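Long-range contacts in integron cassette protein (Vibrio cholerae, PDB 3G1J), which is of unknown function but, as a member of an SH3-like family encoded on a mobile gene cassette, adopts a small, mainly beta-stranded fold: residues S9-L14 against E78-L83; G17-V22 against V39-G44; R24-Y29 against D84-K89. One frame throughout, in Å; residues are numbered along the deposited sequence.

The three contacts lie close together in a single small chain, their centres about 12 Å apart for interactions 1 and 2, about 9 Å for 1 and 3, and about 11 Å for 2 and 3. Polar bridges join them. Tyr20 OH of interaction 2 lies 2.9 Å from Val13 O of interaction 1, a weak hydrogen bond; Tyr86 OH of interaction 3 lies 2.6 Å from Glu78 OE2 of interaction 1; and Lys21 N of interaction 2 bonds Cys88 O of interaction 3 at 2.8 Å, making strands 19-22 and 87-89 sheet neighbours. Apolar packing completes the links, with Met40 against Phe87 and Ile79 against Phe26. As the function is unknown, no site is assigned.

Interaction 1: residues S9-L14 against E78-L83; sequences SEYGVL and EIAHHL
Leu83 is the bump of this contact, and the turn formed by residues 11-14 supplies the hollow. With CG anti to its carbonyl carbon (chi1 -72°), Leu83 directs methyl CD1 at the edge of the Tyr11 ring, where it meets CD2 in the ring plane at 3.4 Å, a tight fit. Leu14 CD1 reaches the same methyl more loosely, at 4.2 Å from Leu83 CD1. Lower on the side chain, Val13 CG1 rests 4.0 Å from Leu83 CB, so Tyr11, Val13 and Leu14 together line the hollow that takes Leu83. The Tyr11 edge also faces the Ala80 carbonyl of helix 77-80, with CE2 3.9 Å from Ala80 O. No hydrogen bond crosses between the segments; the direct contact is van der Waals packing, mostly apolar. The hollow keeps its form through two backbone bonds, Tyr11 N to Leu14 O and Leu14 N to Tyr11 O, each 2.9 Å. Around it, Leu54 touches both Tyr11 and Ala80, while Leu56 and Phe42 pack on Leu14. The paired bonds and Gly12 (phi 55°, psi -129°) mark a beta hairpin with a two-residue loop, Gly12-Val13, in a type II' turn, packed here against the segment that follows a short helix.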
loop_
_atom_site.group_PDB
_atom_site.type_symbol
_atom_site.label_atom_id
_atom_site.label_comp_id
_atom_site.label_asym_id
_atom_site.label_seq_id
_atom_site.Cartn_x
_atom_site.Cartn_y
_atom_site.Cartn_z
ATOM N N SER A 9 8.040 1.903 -9.115
ATOM C CA SER A 9 8.866 1.133 -8.186
ATOM C C SER A 9 8.989 1.733 -6.783
ATOM O O SER A 9 9.364 1.035 -5.842
ATOM C CB SER A 9 10.262 0.902 -8.776
ATOM O OG SER A 9 10.931 2.133 -8.974
ATOM N N GLU A 10 8.699 3.023 -6.645
ATOM C CA GLU A 10 8.741 3.679 -5.343
ATOM C C GLU A 10 7.530 4.561 -5.129
ATOM O O GLU A 10 7.073 5.242 -6.044
ATOM C CB GLU A 10 9.996 4.546 -5.215
ATOM C CG GLU A 10 11.282 3.800 -5.513
ATOM C CD GLU A 10 12.518 4.565 -5.078
ATOM O OE1 GLU A 10 12.368 5.692 -4.553
ATOM O OE2 GLU A 10 13.639 4.034 -5.261
ATOM N N TYR A 11 7.025 4.564 -3.904
ATOM C CA TYR A 11 5.975 5.486 -3.529
ATOM C C TYR A 11 6.233 5.918 -2.093
ATOM O O TYR A 11 6.000 5.153 -1.149
ATOM C CB TYR A 11 4.584 4.852 -3.663
ATOM C CG TYR A 11 3.478 5.861 -3.478
ATOM C CD1 TYR A 11 2.924 6.520 -4.563
ATOM C CD2 TYR A 11 3.012 6.183 -2.207
ATOM C CE1 TYR A 11 1.936 7.455 -4.396
ATOM C CE2 TYR A 11 2.023 7.114 -2.033
ATOM C CZ TYR A 11 1.491 7.749 -3.121
ATOM O OH TYR A 11 0.499 8.673 -2.925
ATOM N N GLY A 12 6.740 7.138 -1.940
ATOM C CA GLY A 12 7.160 7.618 -0.638
ATOM C C GLY A 12 8.150 6.642 -0.042
ATOM O O GLY A 12 9.116 6.253 -0.703
ATOM N N VAL A 13 7.895 6.232 1.196
ATOM C CA VAL A 13 8.773 5.328 1.929
ATOM C C VAL A 13 8.790 3.907 1.373
ATOM O O VAL A 13 9.702 3.147 1.661
ATOM C CB VAL A 13 8.416 5.276 3.436
ATOM C CG1 VAL A 13 7.155 4.445 3.675
ATOM C CG2 VAL A 13 9.574 4.718 4.236
ATOM N N LEU A 14 7.801 3.564 0.549
ATOM C CA LEU A 14 7.702 2.216 0.006
ATOM C C LEU A 14 8.585 2.037 -1.230
ATOM O O LEU A 14 8.447 2.755 -2.211
ATOM C CB LEU A 14 6.238 1.875 -0.341
ATOM C CG LEU A 14 5.259 1.914 0.841
ATOM C CD1 LEU A 14 3.822 1.712 0.347
ATOM C CD2 LEU A 14 5.614 0.886 1.915
ATOM N N GLU A 78 -5.292 10.188 4.572
ATOM C CA GLU A 78 -4.581 9.995 5.841
ATOM C C GLU A 78 -3.499 8.924 5.729
ATOM O O GLU A 78 -2.382 9.105 6.214
ATOM C CB GLU A 78 -5.561 9.651 6.974
ATOM C CG GLU A 78 -4.960 8.809 8.121
ATOM C CD GLU A 78 -3.893 9.535 8.931
ATOM O OE1 GLU A 78 -3.805 10.775 8.840
ATOM O OE2 GLU A 78 -3.142 8.858 9.671
ATOM N N ILE A 79 -3.817 7.812 5.074
ATOM C CA ILE A 79 -2.861 6.717 4.973
ATOM C C ILE A 79 -1.824 6.993 3.896
ATOM O O ILE A 79 -0.621 6.891 4.135
ATOM C CB ILE A 79 -3.567 5.369 4.706
ATOM C CG1 ILE A 79 -4.416 4.979 5.918
ATOM C CG2 ILE A 79 -2.550 4.277 4.418
ATOM C CD1 ILE A 79 -5.578 4.077 5.570
ATOM N N ALA A 80 -2.307 7.352 2.711
ATOM C CA ALA A 80 -1.450 7.608 1.556
ATOM C C ALA A 80 -0.439 8.733 1.815
ATOM O O ALA A 80 0.689 8.687 1.317
ATOM C CB ALA A 80 -2.321 7.935 0.337
ATOM N N HIS A 81 -0.849 9.728 2.602
ATOM C CA HIS A 81 -0.042 10.915 2.893
ATOM C C HIS A 81 0.848 10.772 4.129
ATOM O O HIS A 81 1.661 11.659 4.419
ATOM C CB HIS A 81 -0.953 12.127 3.111
ATOM C CG HIS A 81 -1.286 12.864 1.855
ATOM N ND1 HIS A 81 -1.659 14.191 1.847
ATOM C CD2 HIS A 81 -1.279 12.465 0.562
ATOM C CE1 HIS A 81 -1.882 14.574 0.602
ATOM N NE2 HIS A 81 -1.657 13.545 -0.197
ATOM N N HIS A 82 0.675 9.683 4.870
ATOM C CA HIS A 82 1.458 9.450 6.084
ATOM C C HIS A 82 1.885 7.994 6.175
ATOM O O HIS A 82 1.674 7.338 7.192
ATOM C CB HIS A 82 0.641 9.817 7.326
ATOM C CG HIS A 82 0.144 11.226 7.320
ATOM N ND1 HIS A 82 -1.122 11.567 6.893
ATOM C CD2 HIS A 82 0.749 12.384 7.673
ATOM C CE1 HIS A 82 -1.276 12.876 6.991
ATOM N NE2 HIS A 82 -0.155 13.396 7.454
ATOM N N LEU A 83 2.491 7.479 5.111
ATOM C CA LEU A 83 2.783 6.053 5.043
ATOM C C LEU A 83 3.682 5.552 6.180
ATOM O O LEU A 83 3.587 4.391 6.601
ATOM C CB LEU A 83 3.394 5.713 3.688
ATOM C CG LEU A 83 2.343 5.787 2.583
ATOM C CD1 LEU A 83 2.998 5.722 1.209
ATOM C CD2 LEU A 83 1.342 4.660 2.760
#

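Interaction 2: residues G17-V22 against V39-G44; sequences GQCYKV and VMRFLG
Four main-chain hydrogen bonds stitch residues 17-22 to 39-44. Tyr20 and Met40 (present as selenomethionine) form the hydrogen-bonded pair: Tyr20 N donates to Met40 O at 2.8 Å, and Met40 N returns the bond to Tyr20 O at 2.9 Å. Cys19 with Arg41 and Lys21 with Val39 are the flanking non-hydrogen-bonded pairs. Beyond them, Phe42 N reaches Gln18 O at 2.9 Å, nearly along the C=O axis, and Gly17 N closes on Phe42 O at 2.8 Å with an almost straight N-H...O angle of 172°. Pairing thus continues past the start of strand 19-22. CA-H...O contacts fill the gaps, the closest from Val39 CA to Tyr20 O at 3.2 Å.

The buried face carries Tyr20 and Met40, joined by Phe42. Tyr20 sets its CG beside the backbone N, bringing ring atom CE1 to 3.9 Å from Phe42 CB, while its hydroxyl takes a hydrogen bond with Lys15 N. Phe42 has its CG anti to the backbone N, and its ring leads away from residues 17-22; one face receives Gly44 N, 3.5 Å above the ring centre. Phe58 and Phe87 press on Met40, and Leu14 on Tyr20 and Phe42.

The other face is looser and nearer solvent. Cys19 SG meets Arg41 CB at 3.8 Å, Val39 touches the base of Lys21, whose chain then runs out extended, and Arg41, bent at chi3, passes its aliphatic part alongside Gly17. The short strand segments diverge strongly from exact antiparallelism, their N-to-C directions 135° apart, and Leu43 and Gly44 form a classic beta bulge facing Phe57. This twist and the bulge together are consistent with a strongly bent antiparallel sheet of the SH3-like barrel type.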
loop_
_atom_site.group_PDB
_atom_site.type_symbol
_atom_site.label_atom_id
_atom_site.label_comp_id
_atom_site.label_asym_id
_atom_site.label_seq_id
_atom_site.Cartn_x
_atom_site.Cartn_y
_atom_site.Cartn_z
ATOM N N GLY A 17 10.583 -4.430 -3.509
ATOM C CA GLY A 17 11.541 -5.433 -3.090
ATOM C C GLY A 17 11.883 -5.390 -1.613
ATOM O O GLY A 17 12.474 -6.331 -1.081
ATOM N N GLN A 18 11.520 -4.297 -0.952
ATOM C CA GLN A 18 11.758 -4.153 0.478
ATOM C C GLN A 18 10.578 -4.664 1.288
ATOM O O GLN A 18 9.430 -4.626 0.835
ATOM C CB GLN A 18 12.027 -2.689 0.831
ATOM C CG GLN A 18 13.298 -2.129 0.225
ATOM C CD GLN A 18 14.554 -2.677 0.882
ATOM O OE1 GLN A 18 14.650 -2.748 2.111
ATOM N NE2 GLN A 18 15.528 -3.063 0.062
ATOM N N CYS A 19 10.859 -5.126 2.499
ATOM C CA CYS A 19 9.807 -5.637 3.374
ATOM C C CYS A 19 9.410 -4.617 4.422
ATOM O O CYS A 19 10.252 -3.859 4.901
ATOM C CB CYS A 19 10.248 -6.918 4.063
ATOM S SG CYS A 19 10.234 -8.366 2.990
ATOM N N TYR A 20 8.126 -4.619 4.782
ATOM C CA TYR A 20 7.569 -3.650 5.732
ATOM C C TYR A 20 6.699 -4.319 6.794
ATOM O O TYR A 20 5.950 -5.239 6.500
ATOM C CB TYR A 20 6.755 -2.569 4.991
ATOM C CG TYR A 20 7.620 -1.768 4.057
ATOM C CD1 TYR A 20 7.934 -2.258 2.791
ATOM C CD2 TYR A 20 8.190 -0.563 4.462
ATOM C CE1 TYR A 20 8.770 -1.560 1.943
ATOM C CE2 TYR A 20 9.018 0.146 3.625
ATOM C CZ TYR A 20 9.314 -0.360 2.367
ATOM O OH TYR A 20 10.145 0.334 1.522
ATOM N N LYS A 21 6.810 -3.837 8.031
ATOM C CA LYS A 21 5.908 -4.204 9.100
ATOM C C LYS A 21 4.781 -3.186 9.164
ATOM O O LYS A 21 5.025 -1.975 9.093
ATOM C CB LYS A 21 6.672 -4.167 10.429
ATOM C CG LYS A 21 5.880 -4.645 11.643
ATOM C CD LYS A 21 6.654 -4.388 12.936
ATOM C CE LYS A 21 5.750 -4.528 14.154
ATOM N NZ LYS A 21 6.478 -4.361 15.447
ATOM N N VAL A 22 3.549 -3.654 9.312
ATOM C CA VAL A 22 2.452 -2.727 9.560
ATOM C C VAL A 22 2.565 -2.224 10.998
ATOM O O VAL A 22 2.558 -3.028 11.929
ATOM C CB VAL A 22 1.099 -3.405 9.321
ATOM C CG1 VAL A 22 -0.047 -2.493 9.742
ATOM C CG2 VAL A 22 0.984 -3.791 7.824
ATOM N N VAL A 39 3.662 -8.406 8.106
ATOM C CA VAL A 39 4.836 -8.074 7.306
ATOM C C VAL A 39 4.612 -8.444 5.841
ATOM O O VAL A 39 4.166 -9.545 5.537
ATOM C CB VAL A 39 6.084 -8.788 7.823
ATOM C CG1 VAL A 39 7.269 -8.495 6.921
ATOM C CG2 VAL A 39 6.377 -8.368 9.266
HETATM N N MSE A 40 4.897 -7.504 4.945
HETATM C CA MSE A 40 4.640 -7.678 3.511
HETATM C C MSE A 40 5.778 -7.082 2.701
HETATM O O MSE A 40 6.375 -6.086 3.109
HETATM C CB MSE A 40 3.349 -6.948 3.109
HETATM C CG MSE A 40 2.160 -7.225 3.996
HETATM SE SE MSE A 40 0.471 -6.677 3.205
HETATM C CE MSE A 40 0.662 -4.660 3.273
ATOM N N ARG A 41 6.060 -7.655 1.530
ATOM C CA ARG A 41 7.063 -7.073 0.634
ATOM C C ARG A 41 6.414 -6.155 -0.415
ATOM O O ARG A 41 5.473 -6.562 -1.100
ATOM C CB ARG A 41 7.885 -8.173 -0.051
ATOM C CG ARG A 41 8.881 -7.653 -1.087
ATOM C CD ARG A 41 9.917 -8.706 -1.469
ATOM N NE ARG A 41 9.292 -9.992 -1.744
ATOM C CZ ARG A 41 8.745 -10.320 -2.910
ATOM N NH1 ARG A 41 8.748 -9.454 -3.913
ATOM N NH2 ARG A 41 8.193 -11.515 -3.072
ATOM N N PHE A 42 6.907 -4.927 -0.541
ATOM C CA PHE A 42 6.344 -3.999 -1.530
ATOM C C PHE A 42 6.695 -4.421 -2.960
ATOM O O PHE A 42 7.849 -4.719 -3.269
ATOM C CB PHE A 42 6.812 -2.560 -1.277
ATOM C CG PHE A 42 6.114 -1.522 -2.124
ATOM C CD1 PHE A 42 4.726 -1.424 -2.123
ATOM C CD2 PHE A 42 6.842 -0.619 -2.895
ATOM C CE1 PHE A 42 4.081 -0.448 -2.882
ATOM C CE2 PHE A 42 6.207 0.344 -3.661
ATOM C CZ PHE A 42 4.819 0.438 -3.653
ATOM N N LEU A 43 5.695 -4.432 -3.831
ATOM C CA LEU A 43 5.895 -4.776 -5.235
ATOM C C LEU A 43 5.882 -3.547 -6.148
ATOM O O LEU A 43 6.523 -3.538 -7.199
ATOM C CB LEU A 43 4.805 -5.748 -5.689
ATOM C CG LEU A 43 4.625 -7.017 -4.861
ATOM C CD1 LEU A 43 3.524 -7.840 -5.497
ATOM C CD2 LEU A 43 5.930 -7.813 -4.763
ATOM N N GLY A 44 5.118 -2.527 -5.770
ATOM C CA GLY A 44 5.025 -1.308 -6.562
ATOM C C GLY A 44 3.639 -0.695 -6.476
ATOM O O GLY A 44 2.740 -1.298 -5.898
#

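Interaction 3: residues R24-Y29 against D84-K89; sequences RSFRDY and DSYFCK
Water 1 is the best-held polar atom between the segments, gripped by two hydrogen bonds: it accepts from Arg24 NE at 3.0 Å and donates to Ser85 O at 2.7 Å. It lies in the guanidinium plane, at the edge of the group, so the guanidinium reaches the Ser85 carbonyl through a single water. Arg24 CB also approaches Ser85 O, at 3.3 Å. The chain starts extended, CG anti to the backbone N, then bends at chi3 (-50°) and passes along Tyr86, with CD 3.6 Å from Tyr86 CE1. The Tyr86 hydroxyl sits over one guanidinium face, the planes of the two groups 38° apart; its hydrogen bond, however, is with Glu78 OE2.

Farther in, the contact becomes aromatic. Phe26 holds CG in the crowded position between backbone N and carbonyl carbon, which brings adjoining atoms along one side of its ring to two neighbouring rings. Its CD1 meets Tyr86 CD1 at 3.7 Å, with the planes steeply inclined at 83°, and its CZ touches Phe87 CZ, also at 3.7 Å.

This cluster lies in the interior: Tyr34 of strand 33-34 stacks on Phe26, Ile67 of strand 63-70 also reaches Phe26, Ile79 of helix 77-80 packs on both Phe26 and Tyr86, and Tyr20 and Val22 of strand 19-22 border Phe87.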
loop_
_atom_site.group_PDB
_atom_site.type_symbol
_atom_site.label_atom_id
_atom_site.label_comp_id
_atom_site.label_asym_id
_atom_site.label_seq_id
_atom_site.Cartn_x
_atom_site.Cartn_y
_atom_site.Cartn_z
ATOM N N ARG A 24 0.603 0.508 12.240
ATOM C CA ARG A 24 -0.712 0.891 12.734
ATOM C C ARG A 24 -1.745 0.156 11.910
ATOM O O ARG A 24 -1.708 0.216 10.676
ATOM C CB ARG A 24 -0.974 2.397 12.652
ATOM C CG ARG A 24 -2.266 2.793 13.388
ATOM C CD ARG A 24 -2.743 4.227 13.142
ATOM N NE ARG A 24 -1.685 5.204 13.342
ATOM C CZ ARG A 24 -1.896 6.501 13.530
ATOM N NH1 ARG A 24 -3.138 6.974 13.596
ATOM N NH2 ARG A 24 -0.858 7.316 13.674
ATOM N N SER A 25 -2.650 -0.553 12.575
ATOM C CA SER A 25 -3.691 -1.268 11.834
ATOM C C SER A 25 -4.481 -0.237 11.037
ATOM O O SER A 25 -4.685 0.886 11.496
ATOM C CB SER A 25 -4.623 -2.055 12.766
ATOM O OG SER A 25 -3.916 -3.008 13.548
ATOM N N PHE A 26 -4.916 -0.606 9.840
ATOM C CA PHE A 26 -5.724 0.300 9.041
ATOM C C PHE A 26 -6.619 -0.479 8.087
ATOM O O PHE A 26 -6.355 -1.652 7.782
ATOM C CB PHE A 26 -4.829 1.261 8.252
ATOM C CG PHE A 26 -4.048 0.594 7.143
ATOM C CD1 PHE A 26 -2.777 0.095 7.373
ATOM C CD2 PHE A 26 -4.590 0.468 5.872
ATOM C CE1 PHE A 26 -2.054 -0.513 6.353
ATOM C CE2 PHE A 26 -3.875 -0.147 4.851
ATOM C CZ PHE A 26 -2.603 -0.637 5.096
ATOM N N ARG A 27 -7.679 0.184 7.628
ATOM C CA ARG A 27 -8.616 -0.402 6.673
ATOM C C ARG A 27 -8.500 0.353 5.369
ATOM O O ARG A 27 -8.414 1.585 5.359
ATOM C CB ARG A 27 -10.060 -0.308 7.184
ATOM C CG ARG A 27 -10.306 -1.068 8.471
ATOM C CD ARG A 27 -11.778 -1.443 8.679
ATOM N NE ARG A 27 -11.881 -2.397 9.782
ATOM C CZ ARG A 27 -12.017 -3.712 9.633
ATOM N NH1 ARG A 27 -12.100 -4.244 8.420
ATOM N NH2 ARG A 27 -12.085 -4.499 10.702
ATOM N N ASP A 28 -8.492 -0.379 4.261
ATOM C CA ASP A 28 -8.358 0.271 2.969
ATOM C C ASP A 28 -9.712 0.661 2.376
ATOM O O ASP A 28 -10.750 0.554 3.037
ATOM C CB ASP A 28 -7.487 -0.565 2.007
ATOM C CG ASP A 28 -8.191 -1.817 1.473
ATOM O OD1 ASP A 28 -9.412 -2.016 1.683
ATOM O OD2 ASP A 28 -7.501 -2.611 0.801
ATOM N N TYR A 29 -9.697 1.154 1.144
ATOM C CA TYR A 29 -10.918 1.615 0.498
ATOM C C TYR A 29 -11.941 0.491 0.343
ATOM O O TYR A 29 -13.149 0.740 0.292
ATOM C CB TYR A 29 -10.597 2.217 -0.873
ATOM C CG TYR A 29 -11.815 2.787 -1.557
ATOM C CD1 TYR A 29 -12.425 2.113 -2.604
ATOM C CD2 TYR A 29 -12.373 3.986 -1.134
ATOM C CE1 TYR A 29 -13.549 2.624 -3.226
ATOM C CE2 TYR A 29 -13.497 4.505 -1.748
ATOM C CZ TYR A 29 -14.079 3.820 -2.794
ATOM O OH TYR A 29 -15.197 4.331 -3.412
ATOM N N ASP A 84 4.541 6.429 6.693
ATOM C CA ASP A 84 5.407 6.029 7.795
ATOM C C ASP A 84 4.675 5.872 9.135
ATOM O O ASP A 84 5.250 5.368 10.091
ATOM C CB ASP A 84 6.629 6.954 7.931
ATOM C CG ASP A 84 6.273 8.426 7.894
ATOM O OD1 ASP A 84 5.094 8.784 7.669
ATOM O OD2 ASP A 84 7.199 9.236 8.089
ATOM N N SER A 85 3.411 6.274 9.192
ATOM C CA SER A 85 2.582 5.999 10.362
ATOM C C SER A 85 2.060 4.566 10.300
ATOM O O SER A 85 1.613 4.027 11.307
ATOM C CB SER A 85 1.381 6.954 10.425
ATOM O OG SER A 85 1.744 8.301 10.721
ATOM N N TYR A 86 2.116 3.965 9.110
ATOM C CA TYR A 86 1.457 2.690 8.831
ATOM C C TYR A 86 2.428 1.572 8.483
ATOM O O TYR A 86 2.199 0.409 8.826
ATOM C CB TYR A 86 0.394 2.874 7.723
ATOM C CG TYR A 86 -0.684 3.786 8.214
ATOM C CD1 TYR A 86 -1.717 3.288 8.990
ATOM C CD2 TYR A 86 -0.632 5.163 7.983
ATOM C CE1 TYR A 86 -2.685 4.113 9.510
ATOM C CE2 TYR A 86 -1.611 6.009 8.488
ATOM C CZ TYR A 86 -2.634 5.476 9.266
ATOM O OH TYR A 86 -3.627 6.273 9.781
ATOM N N PHE A 87 3.523 1.936 7.826
ATOM C CA PHE A 87 4.518 0.977 7.396
ATOM C C PHE A 87 5.892 1.357 7.909
ATOM O O PHE A 87 6.310 2.517 7.805
ATOM C CB PHE A 87 4.553 0.907 5.868
ATOM C CG PHE A 87 3.282 0.391 5.260
ATOM C CD1 PHE A 87 3.024 -0.969 5.234
ATOM C CD2 PHE A 87 2.347 1.264 4.716
ATOM C CE1 PHE A 87 1.855 -1.457 4.671
ATOM C CE2 PHE A 87 1.167 0.782 4.148
ATOM C CZ PHE A 87 0.931 -0.583 4.127
ATOM N N CYS A 88 6.593 0.370 8.450
ATOM C CA CYS A 88 7.984 0.547 8.834
ATOM C C CYS A 88 8.863 -0.483 8.123
ATOM O O CYS A 88 8.579 -1.692 8.134
ATOM C CB CYS A 88 8.137 0.454 10.353
ATOM S SG CYS A 88 9.840 0.683 10.932
ATOM N N LYS A 89 9.928 -0.002 7.491
ATOM C CA LYS A 89 10.850 -0.893 6.795
ATOM C C LYS A 89 11.444 -1.959 7.727
ATOM O O LYS A 89 11.690 -1.700 8.909
ATOM C CB LYS A 89 11.953 -0.086 6.105
ATOM C CG LYS A 89 12.612 -0.812 4.942
ATOM C CD LYS A 89 13.686 0.044 4.287
ATOM C CE LYS A 89 14.997 -0.021 5.060
ATOM N NZ LYS A 89 15.630 -1.370 4.971
HETATM O O HOH W 1 1.272 4.990 13.774
#